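Local coordinates for protein agglutinin (Rhizoctonia solani, PDB 4G9M) that acts as a fungal lectin, binding carbohydrates through a ricin-type beta-trefoil fold and assembling into a domain-swapped dimer, at the interface of chains A and B. Numbering follows the deposited sequence. Chains: chain A/B, agglutinin.

The agglutinin dimer illustrates how domain swapping can hold subunits by two unlike kinds of joint, one made by a terminal arm and one by the bodies of the subunits. Contact 1, where strand 2-3 of chain A lies against strand 137-141 of chain B, is in all likelihood the exchanged segment; contact 2 is the body joint, where strand 90-94 of each chain meets its copy. The centres of their C-alpha atoms lie about 17 Å apart, and they share no residue. Because the interface is two-fold symmetric, both recur with the chains exchanged, so two arms cross over on the same side of the central joint.

Contact 1: the interface of chains A and B. Residues chain A 1-4; chain B 138-141.
The N-terminal strand 2-3 of chain A runs antiparallel to the C-terminal strand 137-141 of chain B, with A:Pro2 opposite B:Ile140 and A:Ile3 opposite B:Phe139. This is in all likelihood the exchanged segment of the domain-swapped beta-trefoil lectin dimer, and its grip is chiefly main chain. The A:Ile3 N-H meets the carbonyl O of B:Phe139 at 2.9 Å, in the carbonyl plane and fairly straight at 166°. Towards the terminus, A:Ala1 pairs with B:Asp141 twice. Its N gives a 2.7 Å bond to a lone pair of the B:Asp141 carbonyl O, although A:Ala1 is poorly ordered, while its own O accepts from B:Asp141 N at 2.9 Å, the donor standing well above the carbonyl plane.

Side chains fill in around this ladder. A:Ile3 sets CG1 anti to its carbonyl carbon (chi1 -66°) and continues extended, which carries the CD1 methyl to CB of B:Asp141 at 3.8 Å; the two side chains lie alongside each other and point the same way. The carboxylate of B:Asp141 is turned anti to its backbone N (chi1 -166°); CB makes the nearer approach, with OD2 just beyond it. At the other end B:Lys138 curls, bent at chi2, chi3 and chi4, so that its side-chain amine NZ comes 3.9 Å from CB of A:Ser4. A water hydrogen-bonds A:Ile3 O and B:Phe139 N, with NZ close by, extending the pairing where the strands part.

Contact 2: the interface of chains A and B. Residues chain A 92-96, 100, 102, 129, 131; chain B 51, 55-56, 91-93, 107.
The indole of B:Trp51 forms the apolar centre, laid beneath the A:Ala95-A:Asp96 peptide: the carbonyl carbon of A:Ala95 and N of A:Asp96 stand over one face, towards the rim. The A:Ala94 methyl CB meets CZ2 of the ring at 3.9 Å, while A:Ala94 O sits in plane at the indole edge and takes a weak bond from NE1. Beside the ring, A:Val93 of strand 90-94 pairs antiparallel with its own copy in chain B. Next to this pair A:Ala94 N bonds B:Ile92 O at 2.9 Å, almost straight at the hydrogen (176°) and nearly along the C=O axis. A water joins A:Ala94 O to B:Asn56 O and B:Ile92 N.

Between centre and rim lies B:Asn56, well covered by chain A. It crosses A:Val93 obliquely, CB meeting CG1 at 4.0 Å, and the A:Ala95 and A:Ala100 methyls pack against its amide. Its OD1 receives ND2 of A:Asn129 at 2.9 Å, the donor above the carbonyl plane and the amides turned 40° apart. A:Asn129 OD1 accepts A:Ala131 N, which should fix that amide's rotation. Waters link B:Asn56 ND2 to A:Asp96 OD1, and OD1 to A:Glu102 OE2. Farther out, extended B:Arg107 meets A:Glu102 tip to tip in a salt bridge, NH1 reaching the syn lone pair of OE2 at 3.2 Å; the planes are nearly parallel (3°) but offset, tilting the bond out of the guanidinium plane. B:Asp91 OD2 lies over the guanidinium face, probably steadying its charge. The patch joins the two trefoil bodies directly, complementing the arms in dimer assembly.

Contact 1: the interface of chains A and B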
ATOM      1  N   ALA A   1      -7.918  -7.189 -14.589  1.00 39.21           N
ATOM      2  CA  ALA A   1      -6.795  -6.405 -15.083  1.00 41.09           C
ATOM      3  C   ALA A   1      -5.693  -6.234 -14.033  1.00 36.59           C
ATOM      4  O   ALA A   1      -5.966  -6.200 -12.831  1.00 28.84           O
ATOM      5  CB  ALA A   1      -7.284  -5.046 -15.562  1.00 51.24           C
ATOM      6  N   PRO A   2      -4.434  -6.134 -14.485  1.00 35.23           N
ATOM      7  CA  PRO A   2      -3.354  -5.804 -13.554  1.00 34.02           C
ATOM      8  C   PRO A   2      -3.580  -4.412 -12.972  1.00 32.25           C
ATOM      9  O   PRO A   2      -3.834  -3.459 -13.714  1.00 35.14           O
ATOM     10  CB  PRO A   2      -2.105  -5.833 -14.441  1.00 33.46           C
ATOM     11  CG  PRO A   2      -2.599  -5.671 -15.831  1.00 42.62           C
ATOM     12  CD  PRO A   2      -3.943  -6.334 -15.861  1.00 43.19           C
ATOM     13  N   ILE A   3      -3.525  -4.296 -11.653  1.00 23.26           N
ATOM     14  CA  ILE A   3      -3.705  -2.996 -11.026  1.00 24.67           C
ATOM     15  C   ILE A   3      -2.382  -2.467 -10.500  1.00 26.90           C
ATOM     16  O   ILE A   3      -1.750  -3.087  -9.648  1.00 23.87           O
ATOM     17  CB  ILE A   3      -4.741  -3.053  -9.898  1.00 25.75           C
ATOM     18  CG1 ILE A   3      -6.124  -3.367 -10.483  1.00 33.32           C
ATOM     19  CG2 ILE A   3      -4.761  -1.729  -9.139  1.00 24.84           C
ATOM     20  CD1 ILE A   3      -7.201  -3.528  -9.443  1.00 38.56           C
ATOM     21  N   SER A   4      -1.953  -1.329 -11.032  1.00 26.52           N
ATOM     22  CA  SER A   4      -0.680  -0.744 -10.633  1.00 30.10           C
ATOM     23  C   SER A   4      -0.839   0.718 -10.272  1.00 25.21           C
ATOM     24  O   SER A   4      -1.663   1.426 -10.844  1.00 31.03           O
ATOM     25  CB  SER A   4       0.354  -0.870 -11.759  1.00 35.97           C
ATOM     26  OG  SER A   4      -0.147  -0.321 -12.966  1.00 41.54           O
TER
ATOM     27  N   LYS B 138       2.412  -8.519  -8.573  1.00 16.39           N
ATOM     28  CA  LYS B 138       1.413  -7.874  -9.407  1.00 15.33           C
ATOM     29  C   LYS B 138       0.037  -8.361  -8.987  1.00 17.18           C
ATOM     30  O   LYS B 138      -0.218  -9.564  -8.965  1.00 18.76           O
ATOM     31  CB  LYS B 138       1.633  -8.184 -10.891  1.00 22.87           C
ATOM     32  CG  LYS B 138       3.037  -7.880 -11.410  1.00 31.71           C
ATOM     33  CD  LYS B 138       3.348  -6.403 -11.327  1.00 42.26           C
ATOM     34  CE  LYS B 138       2.247  -5.583 -11.967  1.00 41.23           C
ATOM     35  NZ  LYS B 138       2.008  -4.334 -11.208  1.00 47.54           N
ATOM     36  N   PHE B 139      -0.844  -7.421  -8.661  1.00 18.60           N
ATOM     37  CA  PHE B 139      -2.207  -7.749  -8.284  1.00 19.53           C
ATOM     38  C   PHE B 139      -3.097  -7.748  -9.511  1.00 18.71           C
ATOM     39  O   PHE B 139      -3.519  -6.698  -9.980  1.00 20.22           O
ATOM     40  CB  PHE B 139      -2.722  -6.772  -7.224  1.00 18.14           C
ATOM     41  CG  PHE B 139      -2.353  -7.169  -5.820  1.00 16.20           C
ATOM     42  CD1 PHE B 139      -1.025  -7.238  -5.427  1.00 16.98           C
ATOM     43  CD2 PHE B 139      -3.342  -7.475  -4.892  1.00 18.08           C
ATOM     44  CE1 PHE B 139      -0.680  -7.616  -4.143  1.00 18.30           C
ATOM     45  CE2 PHE B 139      -2.997  -7.840  -3.586  1.00 19.04           C
ATOM     46  CZ  PHE B 139      -1.669  -7.907  -3.220  1.00 21.08           C
ATOM     47  N   ILE B 140      -3.362  -8.939 -10.035  1.00 15.23           N
ATOM     48  CA  ILE B 140      -4.233  -9.061 -11.215  1.00 15.99           C
ATOM     49  C   ILE B 140      -5.680  -9.349 -10.831  1.00 19.43           C
ATOM     50  O   ILE B 140      -6.023 -10.473 -10.474  1.00 19.07           O
ATOM     51  CB  ILE B 140      -3.720 -10.161 -12.177  1.00 19.10           C
ATOM     52  CG1 ILE B 140      -2.243  -9.922 -12.525  1.00 22.92           C
ATOM     53  CG2 ILE B 140      -4.563 -10.191 -13.446  1.00 20.80           C
ATOM     54  CD1 ILE B 140      -1.594 -11.099 -13.209  1.00 26.82           C
ATOM     55  N   ASP B 141      -6.521  -8.321 -10.915  1.00 18.52           N
ATOM     56  CA  ASP B 141      -7.935  -8.381 -10.537  1.00 18.83           C
ATOM     57  C   ASP B 141      -8.763  -9.206 -11.522  1.00 21.65           C
ATOM     58  O   ASP B 141      -8.732  -8.960 -12.729  1.00 23.48           O
ATOM     59  CB  ASP B 141      -8.485  -6.940 -10.481  1.00 19.35           C
ATOM     60  CG  ASP B 141      -9.837  -6.822  -9.777  1.00 29.47           C
ATOM     61  OD1 ASP B 141     -10.175  -7.653  -8.905  1.00 33.03           O
ATOM     62  OD2 ASP B 141     -10.548  -5.831 -10.066  1.00 29.69           O
TER
HETATM   63  O   HOH W   1       0.267  -4.806  -9.587  1.00 25.66           O

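Contact 2: the interface of chains A and B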
ATOM      1  N   ILE A  92       2.587   4.217   0.751  1.00 17.19           N
ATOM      2  CA  ILE A  92       1.209   4.243   0.277  1.00 20.35           C
ATOM      3  C   ILE A  92       0.601   2.866   0.508  1.00 22.37           C
ATOM      4  O   ILE A  92       1.013   1.880  -0.114  1.00 18.83           O
ATOM      5  CB  ILE A  92       1.146   4.598  -1.227  1.00 19.37           C
ATOM      6  CG1 ILE A  92       2.052   5.808  -1.536  1.00 19.00           C
ATOM      7  CG2 ILE A  92      -0.275   4.815  -1.669  1.00 19.62           C
ATOM      8  CD1 ILE A  92       1.831   7.024  -0.645  1.00 20.41           C
ATOM      9  N   VAL A  93      -0.385   2.803   1.398  1.00 17.20           N
ATOM     10  CA  VAL A  93      -0.937   1.527   1.858  1.00 14.04           C
ATOM     11  C   VAL A  93      -2.396   1.390   1.419  1.00 15.85           C
ATOM     12  O   VAL A  93      -3.205   2.285   1.653  1.00 18.36           O
ATOM     13  CB  VAL A  93      -0.837   1.410   3.410  1.00 17.54           C
ATOM     14  CG1 VAL A  93      -1.414   0.094   3.893  1.00 19.45           C
ATOM     15  CG2 VAL A  93       0.614   1.575   3.881  1.00 20.66           C
ATOM     16  N   ALA A  94      -2.730   0.275   0.771  1.00 15.57           N
ATOM     17  CA  ALA A  94      -4.072   0.096   0.222  1.00 16.39           C
ATOM     18  C   ALA A  94      -5.099   0.087   1.343  1.00 24.25           C
ATOM     19  O   ALA A  94      -4.909  -0.597   2.352  1.00 18.66           O
ATOM     20  CB  ALA A  94      -4.146  -1.204  -0.582  1.00 16.75           C
ATOM     21  N   ALA A  95      -6.165   0.866   1.172  1.00 16.49           N
ATOM     22  CA  ALA A  95      -7.270   0.857   2.141  1.00 16.09           C
ATOM     23  C   ALA A  95      -8.570   0.394   1.509  1.00 18.31           C
ATOM     24  O   ALA A  95      -8.662   0.230   0.283  1.00 17.70           O
ATOM     25  CB  ALA A  95      -7.446   2.240   2.793  1.00 17.91           C
ATOM     26  N   ASP A  96      -9.582   0.183   2.347  1.00 19.50           N
ATOM     27  CA  ASP A  96     -10.891  -0.257   1.864  1.00 18.04           C
ATOM     28  C   ASP A  96     -11.499   0.762   0.902  1.00 23.76           C
ATOM     29  O   ASP A  96     -12.301   0.402   0.052  1.00 24.35           O
ATOM     30  CB  ASP A  96     -11.844  -0.553   3.030  1.00 19.64           C
ATOM     31  CG  ASP A  96     -12.252   0.695   3.785  1.00 26.10           C
ATOM     32  OD1 ASP A  96     -11.364   1.352   4.356  1.00 26.14           O
ATOM     33  OD2 ASP A  96     -13.470   1.008   3.826  1.00 26.52           O
ATOM     34  N   ALA A 100      -4.118   4.828   2.254  1.00 16.93           N
ATOM     35  CA  ALA A 100      -3.543   5.600   3.347  1.00 20.70           C
ATOM     36  C   ALA A 100      -2.125   6.022   2.965  1.00 19.35           C
ATOM     37  O   ALA A 100      -1.405   5.297   2.290  1.00 23.23           O
ATOM     38  CB  ALA A 100      -3.528   4.789   4.633  1.00 25.14           C
ATOM     39  N   GLU A 102       1.184   6.870   4.760  1.00 21.01           N
ATOM     40  CA  GLU A 102       1.832   6.718   6.065  1.00 24.83           C
ATOM     41  C   GLU A 102       3.192   7.382   6.118  1.00 25.39           C
ATOM     42  O   GLU A 102       3.915   7.405   5.124  1.00 24.36           O
ATOM     43  CB  GLU A 102       2.071   5.233   6.360  1.00 32.92           C
ATOM     44  CG  GLU A 102       0.906   4.466   6.905  1.00 34.42           C
ATOM     45  CD  GLU A 102       1.277   3.039   7.280  1.00 38.16           C
ATOM     46  OE1 GLU A 102       2.405   2.602   6.962  1.00 37.84           O
ATOM     47  OE2 GLU A 102       0.435   2.352   7.888  1.00 39.32           O
ATOM     48  N   ASN A 129      -3.325   6.552  12.806  1.00 32.82           N
ATOM     49  CA  ASN A 129      -4.161   5.859  11.819  1.00 28.08           C
ATOM     50  C   ASN A 129      -5.316   5.060  12.433  1.00 31.95           C
ATOM     51  O   ASN A 129      -5.103   4.019  13.051  1.00 32.56           O
ATOM     52  CB  ASN A 129      -3.299   4.949  10.941  1.00 25.05           C
ATOM     53  CG  ASN A 129      -4.037   4.443   9.712  1.00 31.46           C
ATOM     54  OD1 ASN A 129      -5.150   4.890   9.406  1.00 31.59           O
ATOM     55  ND2 ASN A 129      -3.425   3.500   9.005  1.00 24.81           N
ATOM     56  N   ALA A 131      -7.946   4.486  10.325  1.00 28.07           N
ATOM     57  CA  ALA A 131      -8.605   4.133   9.070  1.00 29.84           C
ATOM     58  C   ALA A 131     -10.016   4.703   9.005  1.00 25.84           C
ATOM     59  O   ALA A 131     -10.955   4.032   8.588  1.00 28.42           O
ATOM     60  CB  ALA A 131      -8.607   2.625   8.844  1.00 33.33           C
TER
ATOM     61  N   TRP B  51     -10.705  -6.504   3.409  1.00 19.09           N
ATOM     62  CA  TRP B  51     -10.307  -5.703   4.567  1.00 18.33           C
ATOM     63  C   TRP B  51     -10.953  -6.244   5.847  1.00 20.42           C
ATOM     64  O   TRP B  51     -12.119  -6.629   5.833  1.00 20.10           O
ATOM     65  CB  TRP B  51     -10.606  -4.208   4.329  1.00 17.73           C
ATOM     66  CG  TRP B  51      -9.468  -3.546   3.615  1.00 18.04           C
ATOM     67  CD1 TRP B  51      -8.439  -2.836   4.182  1.00 16.10           C
ATOM     68  CD2 TRP B  51      -9.188  -3.605   2.213  1.00 15.94           C
ATOM     69  NE1 TRP B  51      -7.552  -2.427   3.209  1.00 19.00           N
ATOM     70  CE2 TRP B  51      -7.983  -2.897   1.995  1.00 19.48           C
ATOM     71  CE3 TRP B  51      -9.829  -4.195   1.119  1.00 18.38           C
ATOM     72  CZ2 TRP B  51      -7.421  -2.758   0.732  1.00 16.99           C
ATOM     73  CZ3 TRP B  51      -9.270  -4.049  -0.141  1.00 22.88           C
ATOM     74  CH2 TRP B  51      -8.075  -3.335  -0.324  1.00 20.35           C
ATOM     75  N   GLY B  55      -7.935  -1.064  10.966  1.00 20.75           N
ATOM     76  CA  GLY B  55      -6.998  -0.240  10.234  1.00 23.50           C
ATOM     77  C   GLY B  55      -7.125  -0.472   8.742  1.00 19.29           C
ATOM     78  O   GLY B  55      -8.232  -0.605   8.214  1.00 23.28           O
ATOM     79  N   ASN B  56      -5.976  -0.498   8.063  1.00 20.71           N
ATOM     80  CA  ASN B  56      -5.922  -0.822   6.648  1.00 18.48           C
ATOM     81  C   ASN B  56      -5.616  -2.299   6.416  1.00 21.39           C
ATOM     82  O   ASN B  56      -5.259  -2.679   5.314  1.00 18.24           O
ATOM     83  CB  ASN B  56      -4.870   0.020   5.920  1.00 20.78           C
ATOM     84  CG  ASN B  56      -5.031   1.505   6.173  1.00 22.51           C
ATOM     85  OD1 ASN B  56      -4.077   2.185   6.535  1.00 22.16           O
ATOM     86  ND2 ASN B  56      -6.242   2.010   6.000  1.00 22.36           N
ATOM     87  N   ASP B  91      -0.711  -5.926   5.155  1.00 17.55           N
ATOM     88  CA  ASP B  91      -0.831  -4.569   4.632  1.00 16.00           C
ATOM     89  C   ASP B  91      -0.326  -4.653   3.203  1.00 18.81           C
ATOM     90  O   ASP B  91       0.740  -5.224   2.961  1.00 17.77           O
ATOM     91  CB  ASP B  91       0.089  -3.614   5.389  1.00 17.68           C
ATOM     92  CG  ASP B  91      -0.508  -3.103   6.691  1.00 23.95           C
ATOM     93  OD1 ASP B  91      -1.763  -3.013   6.807  1.00 31.83           O
ATOM     94  OD2 ASP B  91       0.295  -2.721   7.579  1.00 31.41           O
ATOM     95  N   ILE B  92      -1.071  -4.100   2.249  1.00 14.72           N
ATOM     96  CA  ILE B  92      -0.630  -4.125   0.857  1.00 18.03           C
ATOM     97  C   ILE B  92      -0.014  -2.755   0.544  1.00 19.84           C
ATOM     98  O   ILE B  92      -0.715  -1.740   0.555  1.00 19.32           O
ATOM     99  CB  ILE B  92      -1.810  -4.422  -0.101  1.00 18.89           C
ATOM    100  CG1 ILE B  92      -2.609  -5.642   0.384  1.00 16.62           C
ATOM    101  CG2 ILE B  92      -1.295  -4.679  -1.503  1.00 17.96           C
ATOM    102  CD1 ILE B  92      -1.734  -6.898   0.598  1.00 17.98           C
ATOM    103  N   VAL B  93       1.291  -2.730   0.283  1.00 18.15           N
ATOM    104  CA  VAL B  93       2.053  -1.477   0.182  1.00 14.45           C
ATOM    105  C   VAL B  93       2.536  -1.255  -1.247  1.00 18.87           C
ATOM    106  O   VAL B  93       3.213  -2.112  -1.811  1.00 19.14           O
ATOM    107  CB  VAL B  93       3.307  -1.507   1.122  1.00 17.10           C
ATOM    108  CG1 VAL B  93       3.979  -0.163   1.154  1.00 19.29           C
ATOM    109  CG2 VAL B  93       2.913  -1.937   2.541  1.00 21.01           C
ATOM    110  N   ARG B 107       5.931  -5.947  10.671  1.00 20.68           N
ATOM    111  CA  ARG B 107       5.997  -5.167   9.431  1.00 21.98           C
ATOM    112  C   ARG B 107       7.361  -5.146   8.740  1.00 23.31           C
ATOM    113  O   ARG B 107       7.481  -4.629   7.625  1.00 25.66           O
ATOM    114  CB  ARG B 107       5.525  -3.727   9.667  1.00 21.40           C
ATOM    115  CG  ARG B 107       4.046  -3.611   9.991  1.00 25.90           C
ATOM    116  CD  ARG B 107       3.575  -2.170   9.945  1.00 32.91           C
ATOM    117  NE  ARG B 107       2.205  -2.039  10.436  1.00 38.90           N
ATOM    118  CZ  ARG B 107       1.452  -0.954  10.276  1.00 46.13           C
ATOM    119  NH1 ARG B 107       1.926   0.095   9.621  1.00 40.23           N
ATOM    120  NH2 ARG B 107       0.218  -0.923  10.764  1.00 51.60           N
TER
HETATM  121  O   HOH W   2      -3.442  -2.844   3.045  1.00 17.51           O
HETATM  122  O   HOH W   3      -8.915   0.645   5.663  1.00 21.86           O
HETATM  123  O   HOH W   4      -1.604   1.027   7.469  1.00 24.05           O